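Local coordinates for UPF0045 protein MJ1052 (Methanocaldococcus jannaschii, PDB 2EPI) that is of unknown function but, as a member of the UPF0045 family of thiamine-binding-like proteins, may bind thiamine or a related small molecule, at residues S23-K28 and S65-D70; V11-L16 and V74-K79; E31-Y36 and L57-E62; R5-E10 and G51-I56. All coordinates share one frame; numbering follows the deposited sequence.

Interaction 1 of 4, residues S23-K28 and S65-D70; sequences SKYVKK and STVLND
Thr66 opens the contact against Lys28, whose extended side chain passes the Thr66 methyl CG2 with its CG and CD. The threonine gives its hydroxyl to its own helix, where OG1 is hydrogen-bonded to Glu62 O, and its carbonyl to the lysine: Lys28 NZ donates to Thr66 O at 3.2 Å, from 38° above the carbonyl plane. Val67 comes next and meets Tyr25, the residue whose CA lies nearest to its own across the contact. Its CG1, anti to the backbone N (chi1 176°), lies 3.7 Å from Tyr25 CB, while CG2 sits 3.5 Å from Tyr25 O. Asn69 ND2 donates to Asp70 OD1 at 3.0 Å, reaching that oxygen from above the carboxylate plane. Asp70 then closes the row. Its OD2 meets Lys28 NZ tip to tip in a 2.7 Å salt bridge, on the syn side of the carboxylate, and its CB lies 3.6 Å from Tyr25 CE1. The ammonium is thus shared between a carboxylate and the carbonyl of Thr66, and the two carboxylate oxygens have different partners. The contact joins helix 23-33 to helix 53-68 at the surface of the chain. Beneath it, Tyr25 and Val67 both rest on Pro15 of strand 6-16, and Val67 also reaches Val74 of strand 73-83.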
loop_
_atom_site.group_PDB
_atom_site.type_symbol
_atom_site.label_atom_id
_atom_site.label_comp_id
_atom_site.label_asym_id
_atom_site.label_seq_id
_atom_site.Cartn_x
_atom_site.Cartn_y
_atom_site.Cartn_z
ATOM N N SER A 23 18.521 6.386 1.637
ATOM C CA SER A 23 18.457 6.609 3.075
ATOM C C SER A 23 18.552 8.084 3.439
ATOM O O SER A 23 17.947 8.529 4.411
ATOM C CB SER A 23 19.576 5.832 3.775
ATOM O OG SER A 23 20.851 6.263 3.329
ATOM N N LYS A 24 19.310 8.841 2.656
ATOM C CA LYS A 24 19.478 10.264 2.920
ATOM C C LYS A 24 18.133 10.985 2.876
ATOM O O LYS A 24 17.865 11.868 3.687
ATOM C CB LYS A 24 20.434 10.876 1.894
ATOM C CG LYS A 24 21.245 12.047 2.429
ATOM C CD LYS A 24 22.367 12.425 1.473
ATOM C CE LYS A 24 23.428 13.281 2.159
ATOM N NZ LYS A 24 22.891 14.576 2.671
ATOM N N TYR A 25 17.284 10.596 1.931
ATOM C CA TYR A 25 15.974 11.220 1.783
ATOM C C TYR A 25 14.978 10.693 2.808
ATOM O O TYR A 25 14.101 11.426 3.272
ATOM C CB TYR A 25 15.460 10.986 0.364
ATOM C CG TYR A 25 16.439 11.456 -0.685
ATOM C CD1 TYR A 25 16.830 12.792 -0.749
ATOM C CD2 TYR A 25 17.004 10.559 -1.591
ATOM C CE1 TYR A 25 17.761 13.225 -1.686
ATOM C CE2 TYR A 25 17.936 10.982 -2.535
ATOM C CZ TYR A 25 18.311 12.316 -2.575
ATOM O OH TYR A 25 19.238 12.739 -3.500
ATOM N N VAL A 26 15.118 9.420 3.158
ATOM C CA VAL A 26 14.245 8.801 4.146
ATOM C C VAL A 26 14.473 9.510 5.476
ATOM O O VAL A 26 13.538 9.782 6.227
ATOM C CB VAL A 26 14.572 7.296 4.306
ATOM C CG1 VAL A 26 13.717 6.682 5.404
ATOM C CG2 VAL A 26 14.346 6.577 2.983
ATOM N N LYS A 27 15.735 9.812 5.754
ATOM C CA LYS A 27 16.113 10.498 6.980
ATOM C C LYS A 27 15.509 11.898 7.000
ATOM O O LYS A 27 14.992 12.352 8.019
ATOM C CB LYS A 27 17.638 10.583 7.065
ATOM C CG LYS A 27 18.172 11.350 8.260
ATOM C CD LYS A 27 19.693 11.444 8.200
ATOM C CE LYS A 27 20.146 12.160 6.935
ATOM N NZ LYS A 27 21.627 12.258 6.829
ATOM N N LYS A 28 15.576 12.575 5.859
ATOM C CA LYS A 28 15.045 13.924 5.727
ATOM C C LYS A 28 13.554 13.955 6.065
ATOM O O LYS A 28 13.087 14.838 6.786
ATOM C CB LYS A 28 15.268 14.419 4.298
ATOM C CG LYS A 28 15.223 15.927 4.130
ATOM C CD LYS A 28 15.551 16.324 2.696
ATOM C CE LYS A 28 15.666 17.835 2.544
ATOM N NZ LYS A 28 15.669 18.258 1.113
ATOM N N SER A 65 7.080 16.374 -0.102
ATOM C CA SER A 65 7.631 17.536 -0.791
ATOM C C SER A 65 9.112 17.764 -0.534
ATOM O O SER A 65 9.845 18.190 -1.425
ATOM C CB SER A 65 6.845 18.789 -0.402
ATOM O OG SER A 65 5.462 18.606 -0.645
ATOM N N THR A 66 9.552 17.486 0.687
ATOM C CA THR A 66 10.951 17.677 1.045
ATOM C C THR A 66 11.851 16.758 0.228
ATOM O O THR A 66 12.934 17.158 -0.205
ATOM C CB THR A 66 11.175 17.409 2.542
ATOM O OG1 THR A 66 10.256 18.191 3.311
ATOM C CG2 THR A 66 12.573 17.795 2.935
ATOM N N VAL A 67 11.408 15.525 0.011
ATOM C CA VAL A 67 12.199 14.584 -0.772
ATOM C C VAL A 67 12.128 14.940 -2.255
ATOM O O VAL A 67 13.107 14.794 -2.986
ATOM C CB VAL A 67 11.711 13.133 -0.573
ATOM C CG1 VAL A 67 12.496 12.190 -1.476
ATOM C CG2 VAL A 67 11.884 12.724 0.886
ATOM N N LEU A 68 10.970 15.418 -2.694
ATOM C CA LEU A 68 10.789 15.795 -4.090
ATOM C C LEU A 68 11.667 17.000 -4.429
ATOM O O LEU A 68 11.992 17.238 -5.591
ATOM C CB LEU A 68 9.317 16.118 -4.358
ATOM C CG LEU A 68 8.913 16.483 -5.790
ATOM C CD1 LEU A 68 9.262 15.344 -6.746
ATOM C CD2 LEU A 68 7.426 16.771 -5.826
ATOM N N ASN A 69 12.060 17.755 -3.409
ATOM C CA ASN A 69 12.904 18.922 -3.624
ATOM C C ASN A 69 14.249 18.529 -4.230
ATOM O O ASN A 69 14.838 19.299 -4.991
ATOM C CB ASN A 69 13.155 19.655 -2.302
ATOM C CG ASN A 69 14.002 20.906 -2.482
ATOM O OD1 ASN A 69 13.529 21.917 -2.996
ATOM N ND2 ASN A 69 15.264 20.835 -2.069
ATOM N N ASP A 70 14.718 17.325 -3.906
ATOM C CA ASP A 70 16.014 16.856 -4.387
ATOM C C ASP A 70 16.014 15.831 -5.522
ATOM O O ASP A 70 17.076 15.516 -6.058
ATOM C CB ASP A 70 16.829 16.297 -3.219
ATOM C CG ASP A 70 16.889 17.248 -2.040
ATOM O OD1 ASP A 70 17.037 18.467 -2.264
ATOM O OD2 ASP A 70 16.801 16.772 -0.888
#

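Interaction 2 of 4, residues V11-L16 and V74-K79; sequences VSIIPL and VVSSLK
Ile13 meets two residues of the partner strand, Val74 and Ser76, and its atoms can be taken in turn. CB lies 3.9 Å from Ser76 OG. CG2, anti to the backbone N, touches both, packed tightly at 3.4 Å from Val74 CG1 and as close to Ser76 OG. CG1 branches the other way and still touches the Ser76 hydroxyl, at 3.6 Å; from there CD1 leads off the sheet toward the helices, where Ile13 packs on Ala29 and Ala63. An alanine here would probably open a gap beside Val74 CG1 and strip the closer hydrocarbon, CG1 and CG2, from the Ser76 hydroxyl. Farther along the same face, Val11 CG2 meets Leu78 CD1 at 3.6 Å.

The backbones run antiparallel at 173°. Ser12 and Ser77 form one hydrogen-bonded pair, Ile14 and Val75 the next, and the bond from Val75 N to Ile14 O is nearly straight, 173° at the hydrogen. A water accepts from Ser77 OG at 2.7 Å and donates to Ser12 O and Val75 O. Residues 74-79 also pair antiparallel with a strand of the second subunit, continuing the sheet across the interface.

The two faces therefore differ in chemistry. That of Val11, Ile13 and Val74 is largely hydrocarbon, its buried hydroxyl, Ser76 OG, satisfied by His64; the other mixes Ile14 and Val75 with two serines and a water bound to Ser77 OG.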
loop_
_atom_site.group_PDB
_atom_site.type_symbol
_atom_site.label_atom_id
_atom_site.label_comp_id
_atom_site.label_asym_id
_atom_site.label_seq_id
_atom_site.Cartn_x
_atom_site.Cartn_y
_atom_site.Cartn_z
ATOM N N VAL A 11 3.624 5.891 6.996
ATOM C CA VAL A 11 4.062 6.614 5.814
ATOM C C VAL A 11 5.348 6.026 5.258
ATOM O O VAL A 11 6.235 5.627 6.009
ATOM C CB VAL A 11 4.331 8.096 6.142
ATOM C CG1 VAL A 11 4.946 8.799 4.928
ATOM C CG2 VAL A 11 3.037 8.788 6.572
ATOM N N SER A 12 5.432 5.957 3.939
ATOM C CA SER A 12 6.644 5.483 3.293
ATOM C C SER A 12 6.823 6.378 2.080
ATOM O O SER A 12 5.858 6.707 1.384
ATOM C CB SER A 12 6.530 4.018 2.868
ATOM O OG SER A 12 5.602 3.848 1.815
ATOM N N ILE A 13 8.057 6.794 1.847
ATOM C CA ILE A 13 8.356 7.661 0.723
ATOM C C ILE A 13 9.438 7.000 -0.106
ATOM O O ILE A 13 10.503 6.641 0.408
ATOM C CB ILE A 13 8.833 9.035 1.216
ATOM C CG1 ILE A 13 7.737 9.672 2.071
ATOM C CG2 ILE A 13 9.187 9.928 0.034
ATOM C CD1 ILE A 13 8.192 10.856 2.873
ATOM N N ILE A 14 9.152 6.813 -1.387
ATOM C CA ILE A 14 10.101 6.190 -2.289
ATOM C C ILE A 14 10.586 7.206 -3.311
ATOM O O ILE A 14 9.824 7.651 -4.166
ATOM C CB ILE A 14 9.472 5.024 -3.064
ATOM C CG1 ILE A 14 8.950 3.963 -2.096
ATOM C CG2 ILE A 14 10.503 4.421 -4.009
ATOM C CD1 ILE A 14 8.175 2.860 -2.781
ATOM N N PRO A 15 11.854 7.614 -3.215
ATOM C CA PRO A 15 12.319 8.580 -4.207
ATOM C C PRO A 15 12.851 7.810 -5.410
ATOM O O PRO A 15 13.483 6.760 -5.256
ATOM C CB PRO A 15 13.419 9.330 -3.466
ATOM C CG PRO A 15 14.020 8.266 -2.613
ATOM C CD PRO A 15 12.812 7.491 -2.101
ATOM N N LEU A 16 12.554 8.304 -6.604
ATOM C CA LEU A 16 13.055 7.672 -7.813
ATOM C C LEU A 16 14.136 8.595 -8.350
ATOM O O LEU A 16 13.873 9.506 -9.131
ATOM C CB LEU A 16 11.943 7.481 -8.851
ATOM C CG LEU A 16 10.891 6.427 -8.490
ATOM C CD1 LEU A 16 9.951 6.202 -9.671
ATOM C CD2 LEU A 16 11.585 5.121 -8.122
ATOM N N VAL A 74 8.822 11.228 -6.881
ATOM C CA VAL A 74 8.649 10.586 -5.584
ATOM C C VAL A 74 7.293 9.894 -5.507
ATOM O O VAL A 74 6.285 10.461 -5.919
ATOM C CB VAL A 74 8.703 11.624 -4.441
ATOM C CG1 VAL A 74 8.473 10.935 -3.095
ATOM C CG2 VAL A 74 10.035 12.349 -4.451
ATOM N N VAL A 75 7.275 8.666 -4.989
ATOM C CA VAL A 75 6.025 7.932 -4.800
ATOM C C VAL A 75 5.873 7.811 -3.283
ATOM O O VAL A 75 6.661 7.125 -2.623
ATOM C CB VAL A 75 6.071 6.529 -5.430
ATOM C CG1 VAL A 75 4.755 5.786 -5.150
ATOM C CG2 VAL A 75 6.269 6.649 -6.940
ATOM N N SER A 76 4.874 8.491 -2.732
ATOM C CA SER A 76 4.666 8.481 -1.282
ATOM C C SER A 76 3.357 7.823 -0.881
ATOM O O SER A 76 2.326 8.021 -1.533
ATOM C CB SER A 76 4.718 9.913 -0.750
ATOM O OG SER A 76 5.983 10.491 -1.017
ATOM N N SER A 77 3.396 7.049 0.201
ATOM C CA SER A 77 2.214 6.334 0.668
ATOM C C SER A 77 1.821 6.716 2.092
ATOM O O SER A 77 2.675 6.807 2.977
ATOM C CB SER A 77 2.464 4.817 0.610
ATOM O OG SER A 77 2.827 4.386 -0.699
ATOM N N LEU A 78 0.524 6.940 2.299
ATOM C CA LEU A 78 -0.024 7.276 3.607
ATOM C C LEU A 78 -1.177 6.322 3.891
ATOM O O LEU A 78 -2.076 6.162 3.065
ATOM C CB LEU A 78 -0.554 8.720 3.632
ATOM C CG LEU A 78 -1.383 9.134 4.863
ATOM C CD1 LEU A 78 -0.527 9.079 6.128
ATOM C CD2 LEU A 78 -1.931 10.547 4.660
ATOM N N LYS A 79 -1.139 5.664 5.042
ATOM C CA LYS A 79 -2.223 4.762 5.405
ATOM C C LYS A 79 -2.752 5.228 6.749
ATOM O O LYS A 79 -1.979 5.435 7.678
ATOM C CB LYS A 79 -1.722 3.323 5.507
ATOM C CG LYS A 79 -2.825 2.334 5.843
ATOM C CD LYS A 79 -2.314 0.902 5.828
ATOM C CE LYS A 79 -1.921 0.457 4.432
ATOM N NZ LYS A 79 -1.304 -0.903 4.461
HETATM O O HOH W 1 5.453 4.877 -1.239
#

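Interaction 3 of 4, residues E31-Y36 and L57-E62; sequences EVFKKY and LKAFKE
Tyr36 lays one face of its ring on Ala59. The methyl CB stands over the ring centre, 3.7 Å from the centroid and 13° off the normal, a CH-pi contact. Lys58 crosses the tyrosine at about a right angle, its CB near Tyr36 CE2, while Phe33 brings its CD1 to within 4.0 Å of the same alanine methyl. Val32 completes the tight part: its CG1, anti to the backbone N (chi1 166°), lies 3.4 Å from Glu62 CG, against the aliphatic stem of that side chain. The small alanine lets the two aromatic residues come close to helix 53-68, and Phe33 goes on inward to Val11, Thr47 and Leu49 of the sheet.

The outer part is polar and hydrated. Glu62 is stretched out, with CG anti to its backbone N, and its two oxygens are used separately. OE1 accepts from Tyr36 OH at 2.6 Å, nearly along its own C-O axis and at the edge of the ring, with ring and carboxylate planes 82° apart. OE2 takes Lys35 NZ in a 2.7 Å salt bridge; the lysine chain is bent at chi3. A water also donates to OE1, at 2.7 Å, and accepts a weak bond from Lys35 NZ.

A leucine at Tyr36 would probably leave Glu62 OE1 without its phenol donor, the carboxylate held mainly through Lys35, and the Ala59 methyl without its aromatic ring. With donors from a phenol, an ammonium and a water, the carboxylate is likely to be stabilised as the anion. The phenol and ammonium bonds tie the turn after helix 23-33 to helix 53-68.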
loop_
_atom_site.group_PDB
_atom_site.type_symbol
_atom_site.label_atom_id
_atom_site.label_comp_id
_atom_site.label_asym_id
_atom_site.label_seq_id
_atom_site.Cartn_x
_atom_site.Cartn_y
_atom_site.Cartn_z
ATOM N N GLU A 31 12.854 13.602 9.791
ATOM C CA GLU A 31 13.101 14.839 10.516
ATOM C C GLU A 31 11.908 15.786 10.412
ATOM O O GLU A 31 11.631 16.554 11.334
ATOM C CB GLU A 31 14.364 15.524 9.992
ATOM C CG GLU A 31 15.639 14.786 10.360
ATOM C CD GLU A 31 15.764 14.568 11.856
ATOM O OE1 GLU A 31 15.830 15.570 12.602
ATOM O OE2 GLU A 31 15.790 13.394 12.288
ATOM N N VAL A 32 11.204 15.736 9.289
ATOM C CA VAL A 32 10.041 16.588 9.112
ATOM C C VAL A 32 8.953 16.184 10.106
ATOM O O VAL A 32 8.324 17.041 10.726
ATOM C CB VAL A 32 9.488 16.487 7.673
ATOM C CG1 VAL A 32 8.098 17.099 7.604
ATOM C CG2 VAL A 32 10.425 17.202 6.712
ATOM N N PHE A 33 8.740 14.880 10.266
ATOM C CA PHE A 33 7.717 14.389 11.187
ATOM C C PHE A 33 7.938 14.889 12.609
ATOM O O PHE A 33 6.984 15.105 13.356
ATOM C CB PHE A 33 7.689 12.856 11.212
ATOM C CG PHE A 33 7.395 12.226 9.884
ATOM C CD1 PHE A 33 6.390 12.726 9.064
ATOM C CD2 PHE A 33 8.106 11.105 9.464
ATOM C CE1 PHE A 33 6.097 12.119 7.841
ATOM C CE2 PHE A 33 7.821 10.492 8.248
ATOM C CZ PHE A 33 6.814 11.000 7.434
ATOM N N LYS A 34 9.197 15.067 12.984
ATOM C CA LYS A 34 9.524 15.530 14.323
ATOM C C LYS A 34 9.175 16.995 14.561
ATOM O O LYS A 34 9.324 17.494 15.674
ATOM C CB LYS A 34 11.007 15.285 14.614
ATOM C CG LYS A 34 11.369 13.808 14.674
ATOM C CD LYS A 34 12.829 13.609 15.040
ATOM C CE LYS A 34 13.132 12.143 15.317
ATOM N NZ LYS A 34 12.803 11.269 14.159
ATOM N N LYS A 35 8.705 17.683 13.521
ATOM C CA LYS A 35 8.318 19.085 13.650
ATOM C C LYS A 35 6.834 19.205 13.973
ATOM O O LYS A 35 6.323 20.305 14.205
ATOM C CB LYS A 35 8.611 19.853 12.361
ATOM C CG LYS A 35 10.085 19.966 12.017
ATOM C CD LYS A 35 10.322 21.074 11.002
ATOM C CE LYS A 35 9.547 20.835 9.716
ATOM N NZ LYS A 35 9.719 21.957 8.752
ATOM N N TYR A 36 6.138 18.074 13.972
ATOM C CA TYR A 36 4.713 18.059 14.274
ATOM C C TYR A 36 4.477 17.376 15.611
ATOM O O TYR A 36 5.336 16.640 16.095
ATOM C CB TYR A 36 3.939 17.332 13.175
ATOM C CG TYR A 36 3.978 18.042 11.845
ATOM C CD1 TYR A 36 5.121 18.007 11.045
ATOM C CD2 TYR A 36 2.885 18.782 11.399
ATOM C CE1 TYR A 36 5.174 18.693 9.835
ATOM C CE2 TYR A 36 2.930 19.475 10.194
ATOM C CZ TYR A 36 4.072 19.427 9.418
ATOM O OH TYR A 36 4.114 20.118 8.230
ATOM N N LEU A 57 -1.674 14.688 7.932
ATOM C CA LEU A 57 -1.817 15.011 6.514
ATOM C C LEU A 57 -0.815 16.095 6.118
ATOM O O LEU A 57 -0.185 16.013 5.063
ATOM C CB LEU A 57 -3.248 15.472 6.219
ATOM C CG LEU A 57 -4.288 14.354 6.299
ATOM C CD1 LEU A 57 -5.687 14.944 6.307
ATOM C CD2 LEU A 57 -4.106 13.405 5.129
ATOM N N LYS A 58 -0.667 17.108 6.969
ATOM C CA LYS A 58 0.273 18.192 6.698
ATOM C C LYS A 58 1.702 17.655 6.735
ATOM O O LYS A 58 2.534 18.024 5.909
ATOM C CB LYS A 58 0.155 19.302 7.746
ATOM C CG LYS A 58 -1.191 20.000 7.839
ATOM C CD LYS A 58 -1.146 21.007 8.986
ATOM C CE LYS A 58 -2.510 21.575 9.315
ATOM N NZ LYS A 58 -2.428 22.437 10.535
ATOM N N ALA A 59 1.984 16.800 7.714
ATOM C CA ALA A 59 3.316 16.224 7.860
ATOM C C ALA A 59 3.625 15.351 6.656
ATOM O O ALA A 59 4.744 15.350 6.148
ATOM C CB ALA A 59 3.402 15.397 9.145
ATOM N N PHE A 60 2.622 14.610 6.203
ATOM C CA PHE A 60 2.781 13.738 5.051
ATOM C C PHE A 60 3.140 14.577 3.830
ATOM O O PHE A 60 4.099 14.281 3.117
ATOM C CB PHE A 60 1.482 12.976 4.791
ATOM C CG PHE A 60 1.489 12.177 3.520
ATOM C CD1 PHE A 60 2.364 11.108 3.356
ATOM C CD2 PHE A 60 0.606 12.484 2.488
ATOM C CE1 PHE A 60 2.361 10.349 2.192
ATOM C CE2 PHE A 60 0.596 11.726 1.312
ATOM C CZ PHE A 60 1.475 10.657 1.168
ATOM N N LYS A 61 2.376 15.639 3.594
ATOM C CA LYS A 61 2.646 16.490 2.445
ATOM C C LYS A 61 4.042 17.093 2.501
ATOM O O LYS A 61 4.757 17.123 1.497
ATOM C CB LYS A 61 1.614 17.611 2.348
ATOM C CG LYS A 61 1.785 18.471 1.109
ATOM C CD LYS A 61 0.857 19.671 1.128
ATOM C CE LYS A 61 1.076 20.542 -0.098
ATOM N NZ LYS A 61 0.265 21.790 -0.040
ATOM N N GLU A 62 4.443 17.576 3.671
ATOM C CA GLU A 62 5.760 18.188 3.777
ATOM C C GLU A 62 6.879 17.176 3.568
ATOM O O GLU A 62 7.875 17.478 2.907
ATOM C CB GLU A 62 5.926 18.902 5.126
ATOM C CG GLU A 62 7.329 19.472 5.331
ATOM C CD GLU A 62 7.443 20.408 6.522
ATOM O OE1 GLU A 62 6.586 20.352 7.425
ATOM O OE2 GLU A 62 8.415 21.195 6.559
HETATM O O HOH W 2 6.452 22.388 9.145
#

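Interaction 4 of 4, residues R5-E10 and G51-I56; sequences RKVVAE and GDLDEI
Leu53 fits beside Arg5, the two side chains pointing the same way, and its methyl CD2 sits over the centre of one guanidinium face, 3.6 Å from Arg5 CZ. The arginine is extended from CG to NE, and its outer part, from CD to the guanidinium, lies beside Leu53 CD2. Deeper in, Ile56 is the bump: its CD1 pushes toward the strand and touches Val7 CG2 at 3.6 Å and Ala9 CB at 4.1 Å, the small alanine giving the isoleucine a shallow seat. Gly51 makes the tight corner, at backbone angles where a side chain would jam against the preceding carbonyl. It pairs with Val7 through two bonds, Val7 N to Gly51 O at 3.0 Å and Gly51 N to Val7 O at 3.2 Å. Asp52, the N-cap, faces both ways: OD1 accepts from Arg5 N at 3.0 Å with its anti lone pair, and OD2 accepts from Glu55 N at 3.2 Å. Leu53 N in turn donates to Arg5 O.

The start of strand 6-16 is thereby joined to the first turn of helix 53-68. Val7 and Ala9 also pack on Ile80 of strand 73-83, and Arg5 NH2 reaches Glu82 there and Ser65 of the second subunit.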
loop_
_atom_site.group_PDB
_atom_site.type_symbol
_atom_site.label_atom_id
_atom_site.label_comp_id
_atom_site.label_asym_id
_atom_site.label_seq_id
_atom_site.Cartn_x
_atom_site.Cartn_y
_atom_site.Cartn_z
ATOM N N ARG A 5 -8.193 14.780 16.673
ATOM C CA ARG A 5 -8.897 13.672 16.055
ATOM C C ARG A 5 -7.762 12.679 15.847
ATOM O O ARG A 5 -7.169 12.613 14.772
ATOM C CB ARG A 5 -9.492 14.088 14.711
ATOM C CG ARG A 5 -10.167 12.945 13.978
ATOM C CD ARG A 5 -10.782 13.394 12.668
ATOM N NE ARG A 5 -11.236 12.249 11.889
ATOM C CZ ARG A 5 -11.832 12.331 10.705
ATOM N NH1 ARG A 5 -12.057 13.518 10.148
ATOM N NH2 ARG A 5 -12.197 11.225 10.076
ATOM N N LYS A 6 -7.455 11.923 16.894
ATOM C CA LYS A 6 -6.352 10.973 16.855
ATOM C C LYS A 6 -6.533 9.731 15.989
ATOM O O LYS A 6 -7.595 9.100 15.973
ATOM C CB LYS A 6 -5.988 10.556 18.286
ATOM C CG LYS A 6 -4.739 9.693 18.377
ATOM C CD LYS A 6 -4.348 9.409 19.823
ATOM C CE LYS A 6 -3.919 10.683 20.545
ATOM N NZ LYS A 6 -3.469 10.401 21.938
ATOM N N VAL A 7 -5.470 9.395 15.265
ATOM C CA VAL A 7 -5.439 8.226 14.398
ATOM C C VAL A 7 -4.020 7.672 14.396
ATOM O O VAL A 7 -3.091 8.323 14.869
ATOM C CB VAL A 7 -5.802 8.577 12.927
ATOM C CG1 VAL A 7 -7.159 9.261 12.867
ATOM C CG2 VAL A 7 -4.722 9.471 12.318
ATOM N N VAL A 8 -3.863 6.457 13.889
ATOM C CA VAL A 8 -2.543 5.843 13.772
ATOM C C VAL A 8 -2.330 5.750 12.269
ATOM O O VAL A 8 -3.268 5.465 11.524
ATOM C CB VAL A 8 -2.498 4.426 14.373
ATOM C CG1 VAL A 8 -1.092 3.848 14.227
ATOM C CG2 VAL A 8 -2.886 4.470 15.836
ATOM N N ALA A 9 -1.112 5.994 11.808
ATOM C CA ALA A 9 -0.868 5.941 10.371
ATOM C C ALA A 9 0.526 5.437 10.059
ATOM O O ALA A 9 1.368 5.327 10.944
ATOM C CB ALA A 9 -1.049 7.324 9.781
ATOM N N GLU A 10 0.754 5.104 8.794
ATOM C CA GLU A 10 2.075 4.667 8.374
ATOM C C GLU A 10 2.406 5.376 7.076
ATOM O O GLU A 10 1.574 5.466 6.171
ATOM C CB GLU A 10 2.142 3.153 8.178
ATOM C CG GLU A 10 3.555 2.683 7.816
ATOM C CD GLU A 10 3.709 1.176 7.843
ATOM O OE1 GLU A 10 2.839 0.483 7.279
ATOM O OE2 GLU A 10 4.710 0.687 8.424
ATOM N N GLY A 51 -1.325 10.691 16.096
ATOM C CA GLY A 51 -1.652 12.079 16.367
ATOM C C GLY A 51 -2.874 12.538 15.603
ATOM O O GLY A 51 -3.603 11.722 15.045
ATOM N N ASP A 52 -3.091 13.852 15.578
ATOM C CA ASP A 52 -4.232 14.440 14.888
ATOM C C ASP A 52 -4.186 14.178 13.383
ATOM O O ASP A 52 -3.132 14.301 12.755
ATOM C CB ASP A 52 -4.277 15.946 15.140
ATOM C CG ASP A 52 -5.418 16.620 14.407
ATOM O OD1 ASP A 52 -6.587 16.418 14.809
ATOM O OD2 ASP A 52 -5.146 17.337 13.418
ATOM N N LEU A 53 -5.335 13.840 12.804
ATOM C CA LEU A 53 -5.408 13.542 11.375
ATOM C C LEU A 53 -4.910 14.676 10.488
ATOM O O LEU A 53 -4.170 14.441 9.537
ATOM C CB LEU A 53 -6.840 13.166 10.978
ATOM C CG LEU A 53 -7.088 12.850 9.498
ATOM C CD1 LEU A 53 -6.119 11.782 9.008
ATOM C CD2 LEU A 53 -8.524 12.378 9.320
ATOM N N ASP A 54 -5.308 15.908 10.791
ATOM C CA ASP A 54 -4.869 17.029 9.978
ATOM C C ASP A 54 -3.362 17.244 10.084
ATOM O O ASP A 54 -2.709 17.574 9.096
ATOM C CB ASP A 54 -5.613 18.309 10.370
ATOM C CG ASP A 54 -7.090 18.241 10.047
ATOM O OD1 ASP A 54 -7.436 17.676 8.988
ATOM O OD2 ASP A 54 -7.905 18.759 10.843
ATOM N N GLU A 55 -2.806 17.051 11.275
ATOM C CA GLU A 55 -1.369 17.227 11.444
ATOM C C GLU A 55 -0.612 16.163 10.653
ATOM O O GLU A 55 0.436 16.444 10.069
ATOM C CB GLU A 55 -0.986 17.163 12.924
ATOM C CG GLU A 55 -1.510 18.348 13.730
ATOM C CD GLU A 55 -1.098 19.682 13.126
ATOM O OE1 GLU A 55 0.119 19.946 13.040
ATOM O OE2 GLU A 55 -1.989 20.469 12.733
ATOM N N ILE A 56 -1.144 14.948 10.628
ATOM C CA ILE A 56 -0.497 13.865 9.894
ATOM C C ILE A 56 -0.554 14.140 8.396
ATOM O O ILE A 56 0.406 13.870 7.674
ATOM C CB ILE A 56 -1.152 12.499 10.220
ATOM C CG1 ILE A 56 -0.691 12.044 11.611
ATOM C CG2 ILE A 56 -0.779 11.453 9.161
ATOM C CD1 ILE A 56 -1.318 10.751 12.089
#

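Interactions 1 and 3 join the same two helices, 23-33 and 53-68, at different points along them: interaction 1 is a surface contact, interaction 3 partly buried, and each combines packing with a lysine-carboxylate salt bridge. Interactions 2 and 4 are both buried and share strand 6-16, but on opposite sides of the chain's centre, their own centres about 17 Å apart. Interaction 2 is strand pairing; interaction 4 turns from strand pairing into the beginning of helix 53-68. Core and surface meet where Val67 of interaction 1 packs on Pro15 and Val74. Leu57 and Phe60 against Leu78 form a buried link between interactions 2 and 3. All four also touch the second subunit.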